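Nitrogenase molybdenum-iron protein alpha chain (Clostridium pasteurianum, PDB 4WES) forms, with the beta chain, the molybdenum-iron component of nitrogenase, which reduces dinitrogen to ammonium at a molybdenum-iron-sulfur cluster. Local coordinates at residues K59-P65 and T83-F89; G214-I218 and L240-A244. One frame throughout, in Å; residues are numbered along the deposited sequence.

Overall arrangement
Contact 1 closes first along the chain, joining helix 54-63 and the residues that follow it to the loop after helix 77-81; contact 2 follows in series, joining the C-terminal ends of strands 209-215 and 235-239, neighbours in a parallel four-stranded sheet. Their centres lie about 10 Å apart, and both touch the iron-sulfur-molybdenum cluster. They also meet directly: V62 meets T241, R87 NH1 packs against the ring of Y216 and P65 against T241. Thus helix 54-63, the R87 loop and the strand ends of this sheet come together at the cofactor, and residues of both contacts line its pocket.

Contact 1: K59-P65 and T83-F89; sequences KGVVMGP and TWGGRRF. With ICS (iron-sulfur-molybdenum cluster with interstitial carbon), chain F; HCA (3-hydroxy-3-carboxy-adipic acid), chain E.
In the pocket of the iron-sulfur-molybdenum cluster, V61 and R87 meet beside the sulfurs, and R87 also lines the homocitrate site. The R87 side chain leaves with CG opposite the backbone N (chi1 180°) and is extended from CG to NE, which carries it from the loop to the helix and the cluster; the guanidinium is then turned across it at the last torsion. There NH2 makes two weak, bent hydrogen bonds, to G60 O at 3.1 Å and to V61 O at 2.9 Å; both carbonyls belong to helix 54-63. V61 CA lies over one face of the guanidinium, while NH1 comes within 3.3 Å of cluster sulfur S5A, near the guanidinium plane. The guanidinium charge would probably stabilise negative charge on the cluster sulfurs. V61 CG1 packs 3.5 Å from S2A and its CG2 meets S3B and S2B, so both methyls of this branched apolar residue lie against the cluster. Homocitrate binds molybdenum through O5 and O7, and R87 CB passes its O6.

Farther along, P65 and F89 pack at about a right angle: P65 CG sits over the F89 ring in a CH-pi contact, 3.9 Å from its centroid. The flat ring suits the rigid proline and also borders the bare backbone of G64. At the other end, the long K59 chain bends about CB-CG (chi2 -82°) and reaches from the helix to bring NZ to T83 OG1 at 2.8 Å; a water accepts from the same NZ and donates to T83 O. A hydroxyl suits T83, since it can accept from NZ while donating to S80 O.

Around this, helix 182-196 packs on V61, V62 and M63, strands 69-74 and 138-143 cover K59 and M63, and Y394 of a beta chain stacks on W84.

Contact 2: G214-I218 and L240-A244; sequences GEYNI and LTGDA. With ICS (iron-sulfur-molybdenum cluster with interstitial carbon), chain F.
Y216 turns an edge of its ring to T241: OG1 lies near the ring plane, 3.2 Å from CD1, and the two side chains run obliquely to one another. On the far side of the ring CE2 comes within 3.4 Å of cluster sulfur S2A. With CG opposite its carbonyl carbon (chi1 -55°), Y216 thus spans from T241 to the cofactor, and its OH hydrogen-bonds S265 OG; T241 OG1 is hydrogen-bonded to V62 O. N217 and D243 run alongside each other in a common direction, the amide tilted 40° against the carboxylate, and N217 ND2 touches D243 CB at 3.9 Å. That ND2 hydrogen-bonds the backbone O of K90, while D243 OD1 forms a salt bridge with K67 NZ. G242 lets the chains close in, its CA 3.4 Å from Y216 C, where a side chain would collide. E215 N donates almost straight to L240 O at 3.1 Å, and G242 N to a lone pair of E215 O at 2.9 Å. A cis peptide precedes T241, which begins a type II turn to A244. E215 and T241 form a parallel bridge just past the corners at G214 and L240, at the C-terminal ends of neighbouring strands, the usual place for a cofactor site in parallel alpha/beta domains.

Contact 1: K59-P65 and T83-F89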
ATOM      1  N   LYS A  59      22.364 -28.822   7.851  1.00  8.91           N
ATOM      2  CA  LYS A  59      21.427 -28.540   6.775  1.00  9.47           C
ATOM      3  C   LYS A  59      21.330 -27.052   6.481  1.00  8.57           C
ATOM      4  O   LYS A  59      21.400 -26.612   5.340  1.00  9.36           O
ATOM      5  CB  LYS A  59      20.050 -29.125   7.106  1.00  9.25           C
ATOM      6  CG  LYS A  59      19.034 -29.159   5.969  1.00  9.30           C
ATOM      7  CD  LYS A  59      18.286 -27.880   5.692  1.00  9.19           C
ATOM      8  CE  LYS A  59      17.237 -28.133   4.637  1.00 10.12           C
ATOM      9  NZ  LYS A  59      16.430 -26.934   4.281  1.00  9.34           N
ATOM     10  N   GLY A  60      21.093 -26.268   7.536  1.00  8.99           N
ATOM     11  CA  GLY A  60      20.855 -24.856   7.323  1.00  9.49           C
ATOM     12  C   GLY A  60      22.067 -24.085   6.851  1.00  9.58           C
ATOM     13  O   GLY A  60      21.912 -23.066   6.167  1.00 11.63           O
ATOM     14  N   VAL A  61      23.256 -24.552   7.222  1.00  8.79           N
ATOM     15  CA  VAL A  61      24.492 -23.816   7.019  1.00  8.88           C
ATOM     16  C   VAL A  61      25.344 -24.439   5.912  1.00  8.84           C
ATOM     17  O   VAL A  61      25.472 -23.871   4.828  1.00  8.81           O
ATOM     18  CB  VAL A  61      25.272 -23.627   8.350  1.00  9.66           C
ATOM     19  CG1 VAL A  61      26.640 -23.022   8.097  1.00  9.94           C
ATOM     20  CG2 VAL A  61      24.437 -22.771   9.305  1.00  9.48           C
ATOM     21  N   VAL A  62      25.927 -25.614   6.130  1.00  8.72           N
ATOM     22  CA  VAL A  62      26.881 -26.124   5.148  1.00  9.40           C
ATOM     23  C   VAL A  62      26.230 -26.670   3.889  1.00  8.46           C
ATOM     24  O   VAL A  62      26.680 -26.395   2.762  1.00  9.32           O
ATOM     25  CB  VAL A  62      27.835 -27.162   5.793  1.00  9.59           C
ATOM     26  CG1 VAL A  62      28.743 -27.797   4.729  1.00 10.84           C
ATOM     27  CG2 VAL A  62      28.668 -26.498   6.881  1.00 10.55           C
ATOM     28  N   MET A  63      25.166 -27.446   4.016  1.00  8.54           N
ATOM     29  CA  MET A  63      24.636 -28.196   2.871  1.00  8.62           C
ATOM     30  C   MET A  63      23.585 -27.441   2.054  1.00  8.58           C
ATOM     31  O   MET A  63      23.590 -27.522   0.818  1.00  9.15           O
ATOM     32  CB  MET A  63      24.059 -29.523   3.316  1.00  9.40           C
ATOM     33  CG  MET A  63      25.112 -30.464   3.850  1.00  9.43           C
ATOM     34  SD  MET A  63      26.415 -30.873   2.672  1.00 11.61           S
ATOM     35  CE  MET A  63      25.438 -31.554   1.338  1.00 11.29           C
ATOM     36  N   GLY A  64      22.680 -26.721   2.724  1.00  8.90           N
ATOM     37  CA  GLY A  64      21.613 -26.004   2.069  1.00  9.81           C
ATOM     38  C   GLY A  64      21.996 -25.199   0.831  1.00  9.59           C
ATOM     39  O   GLY A  64      21.222 -25.169  -0.113  1.00 10.08           O
ATOM     40  N   PRO A  65      23.139 -24.509   0.864  1.00  8.92           N
ATOM     41  CA  PRO A  65      23.484 -23.705  -0.304  1.00  8.85           C
ATOM     42  C   PRO A  65      23.713 -24.446  -1.610  1.00  9.22           C
ATOM     43  O   PRO A  65      23.773 -23.810  -2.648  1.00 10.25           O
ATOM     44  CB  PRO A  65      24.733 -22.958   0.134  1.00  8.68           C
ATOM     45  CG  PRO A  65      24.595 -22.888   1.639  1.00  8.57           C
ATOM     46  CD  PRO A  65      24.023 -24.211   1.993  1.00  8.68           C
ATOM     47  N   THR A  83      14.301 -23.098   7.967  1.00  7.61           N
ATOM     48  CA  THR A  83      15.395 -23.007   7.007  1.00  7.85           C
ATOM     49  C   THR A  83      14.920 -22.454   5.673  1.00  8.15           C
ATOM     50  O   THR A  83      15.661 -22.489   4.677  1.00 10.81           O
ATOM     51  CB  THR A  83      16.138 -24.330   6.839  1.00  8.40           C
ATOM     52  OG1 THR A  83      15.276 -25.335   6.270  1.00  8.99           O
ATOM     53  CG2 THR A  83      16.712 -24.798   8.163  1.00  9.38           C
ATOM     54  N   TRP A  84      13.727 -21.883   5.627  1.00  7.94           N
ATOM     55  CA  TRP A  84      13.138 -21.341   4.413  1.00  8.23           C
ATOM     56  C   TRP A  84      13.533 -19.877   4.193  1.00  7.86           C
ATOM     57  O   TRP A  84      12.764 -18.936   4.443  1.00  8.43           O
ATOM     58  CB  TRP A  84      11.617 -21.545   4.431  1.00  8.04           C
ATOM     59  CG  TRP A  84      10.895 -21.425   3.144  1.00  8.09           C
ATOM     60  CD1 TRP A  84      11.407 -21.215   1.899  1.00  8.63           C
ATOM     61  CD2 TRP A  84       9.483 -21.512   2.978  1.00  7.69           C
ATOM     62  NE1 TRP A  84      10.408 -21.184   0.951  1.00  9.40           N
ATOM     63  CE2 TRP A  84       9.213 -21.325   1.614  1.00  8.07           C
ATOM     64  CE3 TRP A  84       8.423 -21.660   3.861  1.00  8.10           C
ATOM     65  CZ2 TRP A  84       7.917 -21.318   1.113  1.00  9.12           C
ATOM     66  CZ3 TRP A  84       7.130 -21.675   3.365  1.00  9.31           C
ATOM     67  CH2 TRP A  84       6.894 -21.501   2.001  1.00  9.79           C
ATOM     68  N   GLY A  85      14.742 -19.674   3.704  1.00  7.82           N
ATOM     69  CA  GLY A  85      15.174 -18.360   3.258  1.00  8.06           C
ATOM     70  C   GLY A  85      15.725 -17.402   4.292  1.00  7.88           C
ATOM     71  O   GLY A  85      16.173 -16.328   3.922  1.00  8.21           O
ATOM     72  N   GLY A  86      15.730 -17.792   5.565  1.00  7.48           N
ATOM     73  CA  GLY A  86      16.233 -16.888   6.582  1.00  7.74           C
ATOM     74  C   GLY A  86      17.726 -16.679   6.534  1.00  6.92           C
ATOM     75  O   GLY A  86      18.229 -15.649   6.965  1.00  7.72           O
ATOM     76  N   ARG A  87      18.462 -17.674   6.041  1.00  7.47           N
ATOM     77  CA  ARG A  87      19.909 -17.562   5.832  1.00  7.44           C
ATOM     78  C   ARG A  87      20.108 -17.278   4.341  1.00  7.05           C
ATOM     79  O   ARG A  87      19.678 -18.046   3.482  1.00  8.21           O
ATOM     80  CB  ARG A  87      20.643 -18.800   6.280  1.00  7.78           C
ATOM     81  CG  ARG A  87      22.142 -18.706   6.063  1.00  7.75           C
ATOM     82  CD  ARG A  87      22.884 -19.718   6.866  1.00  8.37           C
ATOM     83  NE  ARG A  87      24.306 -19.792   6.561  1.00  7.96           N
ATOM     84  CZ  ARG A  87      24.852 -20.598   5.649  1.00  8.50           C
ATOM     85  NH1 ARG A  87      26.157 -20.654   5.518  1.00  8.33           N
ATOM     86  NH2 ARG A  87      24.087 -21.358   4.860  1.00  9.03           N
ATOM     87  N   ARG A  88      20.761 -16.142   4.063  1.00  7.40           N
ATOM     88  CA  ARG A  88      20.724 -15.499   2.772  1.00  7.56           C
ATOM     89  C   ARG A  88      21.826 -15.931   1.800  1.00  7.48           C
ATOM     90  O   ARG A  88      22.397 -15.092   1.098  1.00  8.12           O
ATOM     91  CB  ARG A  88      20.730 -13.992   2.974  1.00  7.60           C
ATOM     92  CG  ARG A  88      19.514 -13.471   3.737  1.00  7.44           C
ATOM     93  CD  ARG A  88      19.624 -11.998   4.045  1.00  7.72           C
ATOM     94  NE  ARG A  88      19.770 -11.232   2.815  1.00  7.79           N
ATOM     95  CZ  ARG A  88      20.861 -10.601   2.368  1.00  7.94           C
ATOM     96  NH1 ARG A  88      20.876 -10.100   1.134  1.00  8.57           N
ATOM     97  NH2 ARG A  88      21.943 -10.472   3.110  1.00  8.63           N
ATOM     98  N   PHE A  89      22.063 -17.241   1.687  1.00  7.52           N
ATOM     99  CA  PHE A  89      22.922 -17.702   0.606  1.00  7.93           C
ATOM    100  C   PHE A  89      22.214 -17.447  -0.720  1.00  8.01           C
ATOM    101  O   PHE A  89      21.073 -17.838  -0.922  1.00  9.21           O
ATOM    102  CB  PHE A  89      23.295 -19.184   0.760  1.00  8.46           C
ATOM    103  CG  PHE A  89      22.175 -20.130   1.125  1.00  7.81           C
ATOM    104  CD1 PHE A  89      21.407 -20.742   0.162  1.00  8.53           C
ATOM    105  CD2 PHE A  89      21.939 -20.417   2.443  1.00  8.16           C
ATOM    106  CE1 PHE A  89      20.400 -21.635   0.510  1.00 10.10           C
ATOM    107  CE2 PHE A  89      20.976 -21.310   2.811  1.00 10.00           C
ATOM    108  CZ  PHE A  89      20.190 -21.918   1.862  1.00  9.69           C
TER
HETATM  109 FE1  ICS F 602      31.214 -19.908   9.263  1.00  8.52          FE
HETATM  110 MO1  ICS F 602      25.089 -17.185  11.123  1.00  7.47          MO
HETATM  111 FE2  ICS F 602      28.902 -20.409  10.477  1.00  8.08          FE
HETATM  112 FE3  ICS F 602      28.960 -18.820   8.328  1.00  8.15          FE
HETATM  113 FE4  ICS F 602      30.037 -18.014  10.621  1.00  8.18          FE
HETATM  114 FE5  ICS F 602      27.767 -17.016  11.341  1.00  7.79          FE
HETATM  115 FE6  ICS F 602      26.632 -19.381  11.134  1.00  7.80          FE
HETATM  116 FE7  ICS F 602      26.695 -17.811   9.075  1.00  7.73          FE
HETATM  117  CX  ICS F 602      28.216 -18.561  10.176  1.00  8.35           C
HETATM  118  S1A ICS F 602      30.848 -19.959  11.538  1.00  8.76           S
HETATM  119  S1B ICS F 602      26.422 -17.995  12.865  1.00  7.90           S
HETATM  120  S2A ICS F 602      29.482 -21.050   8.376  1.00  8.61           S
HETATM  121  S2B ICS F 602      27.218 -21.456  11.486  1.00  8.23           S
HETATM  122  S3A ICS F 602      29.795 -16.223  11.929  1.00  8.42           S
HETATM  123  S3B ICS F 602      24.957 -19.084   9.705  1.00  7.64           S
HETATM  124  S4A ICS F 602      30.941 -17.735   8.531  1.00  8.70           S
HETATM  125  S4B ICS F 602      26.536 -15.772   9.944  1.00  7.77           S
HETATM  126  S5A ICS F 602      27.371 -18.003   6.986  1.00  8.36           S
HETATM  127  C1  HCA E 601      21.851 -20.311  12.353  1.00  9.67           C
HETATM  128  C2  HCA E 601      21.613 -19.338  11.195  1.00  8.09           C
HETATM  129  C3  HCA E 601      22.058 -17.906  11.484  1.00  7.43           C
HETATM  130  C4  HCA E 601      21.031 -17.134  12.336  1.00  7.37           C
HETATM  131  C5  HCA E 601      21.429 -15.648  12.341  1.00  8.33           C
HETATM  132  C6  HCA E 601      20.907 -14.753  13.424  1.00  8.30           C
HETATM  133  C7  HCA E 601      22.217 -17.161  10.157  1.00  7.59           C
HETATM  134  O1  HCA E 601      22.716 -20.050  13.199  1.00 10.09           O
HETATM  135  O2  HCA E 601      21.180 -21.356  12.387  1.00 10.56           O
HETATM  136  O3  HCA E 601      20.564 -13.573  13.103  1.00  8.11           O
HETATM  137  O4  HCA E 601      20.843 -15.183  14.597  1.00  8.53           O
HETATM  138  O5  HCA E 601      23.302 -16.571   9.958  1.00  7.33           O
HETATM  139  O6  HCA E 601      21.257 -17.124   9.375  1.00  8.14           O
HETATM  140  O7  HCA E 601      23.295 -17.902  12.181  1.00  7.52           O
HETATM  141  O   HOH W   1      17.677 -24.581   3.413  1.00 18.36           O

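Contact 2: G214-I218 and L240-A244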
ATOM      1  N   GLY A 214      34.444 -22.721   2.812  1.00  8.46           N
ATOM      2  CA  GLY A 214      33.778 -22.077   3.938  1.00  8.72           C
ATOM      3  C   GLY A 214      33.326 -20.678   3.581  1.00  8.38           C
ATOM      4  O   GLY A 214      33.562 -19.700   4.314  1.00  8.84           O
ATOM      5  N   GLU A 215      32.654 -20.585   2.454  1.00  8.33           N
ATOM      6  CA  GLU A 215      32.104 -19.346   1.946  1.00  7.97           C
ATOM      7  C   GLU A 215      30.749 -19.668   1.335  1.00  7.89           C
ATOM      8  O   GLU A 215      30.659 -20.553   0.467  1.00  8.48           O
ATOM      9  CB  GLU A 215      33.027 -18.718   0.915  1.00  8.78           C
ATOM     10  CG  GLU A 215      32.394 -17.603   0.134  1.00  9.48           C
ATOM     11  CD  GLU A 215      31.784 -16.510   0.982  1.00  9.13           C
ATOM     12  OE1 GLU A 215      30.687 -16.023   0.619  1.00  8.96           O
ATOM     13  OE2 GLU A 215      32.412 -16.137   2.008  1.00 11.07           O
ATOM     14  N   TYR A 216      29.699 -18.960   1.787  1.00  7.65           N
ATOM     15  CA  TYR A 216      28.331 -19.396   1.528  1.00  7.38           C
ATOM     16  C   TYR A 216      27.519 -18.407   0.706  1.00  7.11           C
ATOM     17  O   TYR A 216      26.325 -18.538   0.557  1.00  8.02           O
ATOM     18  CB  TYR A 216      27.677 -19.820   2.843  1.00  8.26           C
ATOM     19  CG  TYR A 216      28.521 -20.861   3.530  1.00  7.69           C
ATOM     20  CD1 TYR A 216      28.464 -22.188   3.137  1.00  7.94           C
ATOM     21  CD2 TYR A 216      29.405 -20.518   4.526  1.00  7.70           C
ATOM     22  CE1 TYR A 216      29.275 -23.141   3.692  1.00  7.99           C
ATOM     23  CE2 TYR A 216      30.219 -21.473   5.122  1.00  8.39           C
ATOM     24  CZ  TYR A 216      30.155 -22.788   4.709  1.00  8.08           C
ATOM     25  OH  TYR A 216      30.956 -23.758   5.278  1.00  8.77           O
ATOM     26  N   ASN A 217      28.209 -17.408   0.126  1.00  7.89           N
ATOM     27  CA  ASN A 217      27.569 -16.418  -0.739  1.00  7.98           C
ATOM     28  C   ASN A 217      26.419 -15.679  -0.076  1.00  7.69           C
ATOM     29  O   ASN A 217      25.419 -15.349  -0.715  1.00  7.76           O
ATOM     30  CB  ASN A 217      27.092 -17.033  -2.070  1.00  7.68           C
ATOM     31  CG  ASN A 217      26.913 -15.985  -3.152  1.00  7.61           C
ATOM     32  OD1 ASN A 217      27.641 -14.988  -3.189  1.00  8.73           O
ATOM     33  ND2 ASN A 217      25.985 -16.211  -4.068  1.00  8.32           N
ATOM     34  N   ILE A 218      26.580 -15.366   1.215  1.00  7.68           N
ATOM     35  CA  ILE A 218      25.555 -14.580   1.893  1.00  8.10           C
ATOM     36  C   ILE A 218      25.510 -13.193   1.272  1.00  7.90           C
ATOM     37  O   ILE A 218      26.526 -12.521   1.152  1.00  8.51           O
ATOM     38  CB  ILE A 218      25.833 -14.498   3.391  1.00  8.24           C
ATOM     39  CG1 ILE A 218      26.006 -15.897   4.033  1.00  8.85           C
ATOM     40  CG2 ILE A 218      24.742 -13.687   4.085  1.00  9.04           C
ATOM     41  CD1 ILE A 218      24.879 -16.892   3.769  1.00  8.64           C
ATOM     42  N   LEU A 240      32.875 -23.816  -1.670  1.00  9.16           N
ATOM     43  CA  LEU A 240      32.128 -24.688  -0.771  1.00  8.74           C
ATOM     44  C   LEU A 240      31.479 -23.838   0.298  1.00  8.30           C
ATOM     45  O   LEU A 240      32.166 -23.390   1.226  1.00  9.25           O
ATOM     46  CB  LEU A 240      33.025 -25.770  -0.162  1.00  9.86           C
ATOM     47  CG  LEU A 240      33.122 -27.066  -0.980  1.00 13.76           C
ATOM     48  CD1 LEU A 240      33.596 -26.854  -2.384  1.00 15.02           C
ATOM     49  CD2 LEU A 240      33.940 -28.106  -0.256  1.00 13.96           C
ATOM     50  N   THR A 241      30.168 -23.556   0.193  1.00  8.19           N
ATOM     51  CA  THR A 241      29.205 -24.090  -0.758  1.00  8.18           C
ATOM     52  C   THR A 241      28.335 -23.002  -1.429  1.00  7.95           C
ATOM     53  O   THR A 241      27.350 -23.321  -2.070  1.00  8.35           O
ATOM     54  CB  THR A 241      28.287 -25.131  -0.093  1.00  9.53           C
ATOM     55  OG1 THR A 241      27.698 -24.515   1.056  1.00  8.80           O
ATOM     56  CG2 THR A 241      29.041 -26.374   0.312  1.00  9.48           C
ATOM     57  N   GLY A 242      28.727 -21.719  -1.285  1.00  8.01           N
ATOM     58  CA  GLY A 242      27.904 -20.650  -1.820  1.00  8.53           C
ATOM     59  C   GLY A 242      27.753 -20.700  -3.340  1.00  8.31           C
ATOM     60  O   GLY A 242      28.743 -20.783  -4.076  1.00  9.11           O
ATOM     61  N   ASP A 243      26.487 -20.688  -3.773  1.00  8.16           N
ATOM     62  CA  ASP A 243      26.115 -20.820  -5.168  1.00  8.06           C
ATOM     63  C   ASP A 243      26.661 -22.085  -5.828  1.00  8.32           C
ATOM     64  O   ASP A 243      26.755 -22.121  -7.059  1.00  9.19           O
ATOM     65  CB  ASP A 243      26.508 -19.565  -5.981  1.00  9.03           C
ATOM     66  CG  ASP A 243      25.824 -19.508  -7.338  1.00  8.86           C
ATOM     67  OD1 ASP A 243      24.643 -19.891  -7.455  1.00  9.15           O
ATOM     68  OD2 ASP A 243      26.497 -19.098  -8.332  1.00 10.51           O
ATOM     69  N   ALA A 244      26.967 -23.126  -5.061  1.00  8.73           N
ATOM     70  CA  ALA A 244      27.585 -24.311  -5.624  1.00  8.96           C
ATOM     71  C   ALA A 244      26.594 -25.195  -6.343  1.00  9.11           C
ATOM     72  O   ALA A 244      25.455 -25.373  -5.922  1.00  9.75           O
ATOM     73  CB  ALA A 244      28.238 -25.138  -4.523  1.00  9.45           C
TER
HETATM   74 FE1  ICS F 602      31.214 -19.908   9.263  1.00  8.52          FE
HETATM   75 MO1  ICS F 602      25.089 -17.185  11.123  1.00  7.47          MO
HETATM   76 FE2  ICS F 602      28.902 -20.409  10.477  1.00  8.08          FE
HETATM   77 FE3  ICS F 602      28.960 -18.820   8.328  1.00  8.15          FE
HETATM   78 FE4  ICS F 602      30.037 -18.014  10.621  1.00  8.18          FE
HETATM   79 FE5  ICS F 602      27.767 -17.016  11.341  1.00  7.79          FE
HETATM   80 FE6  ICS F 602      26.632 -19.381  11.134  1.00  7.80          FE
HETATM   81 FE7  ICS F 602      26.695 -17.811   9.075  1.00  7.73          FE
HETATM   82  CX  ICS F 602      28.216 -18.561  10.176  1.00  8.35           C
HETATM   83  S1A ICS F 602      30.848 -19.959  11.538  1.00  8.76           S
HETATM   84  S1B ICS F 602      26.422 -17.995  12.865  1.00  7.90           S
HETATM   85  S2A ICS F 602      29.482 -21.050   8.376  1.00  8.61           S
HETATM   86  S2B ICS F 602      27.218 -21.456  11.486  1.00  8.23           S
HETATM   87  S3A ICS F 602      29.795 -16.223  11.929  1.00  8.42           S
HETATM   88  S3B ICS F 602      24.957 -19.084   9.705  1.00  7.64           S
HETATM   89  S4A ICS F 602      30.941 -17.735   8.531  1.00  8.70           S
HETATM   90  S4B ICS F 602      26.536 -15.772   9.944  1.00  7.77           S
HETATM   91  S5A ICS F 602      27.371 -18.003   6.986  1.00  8.36           S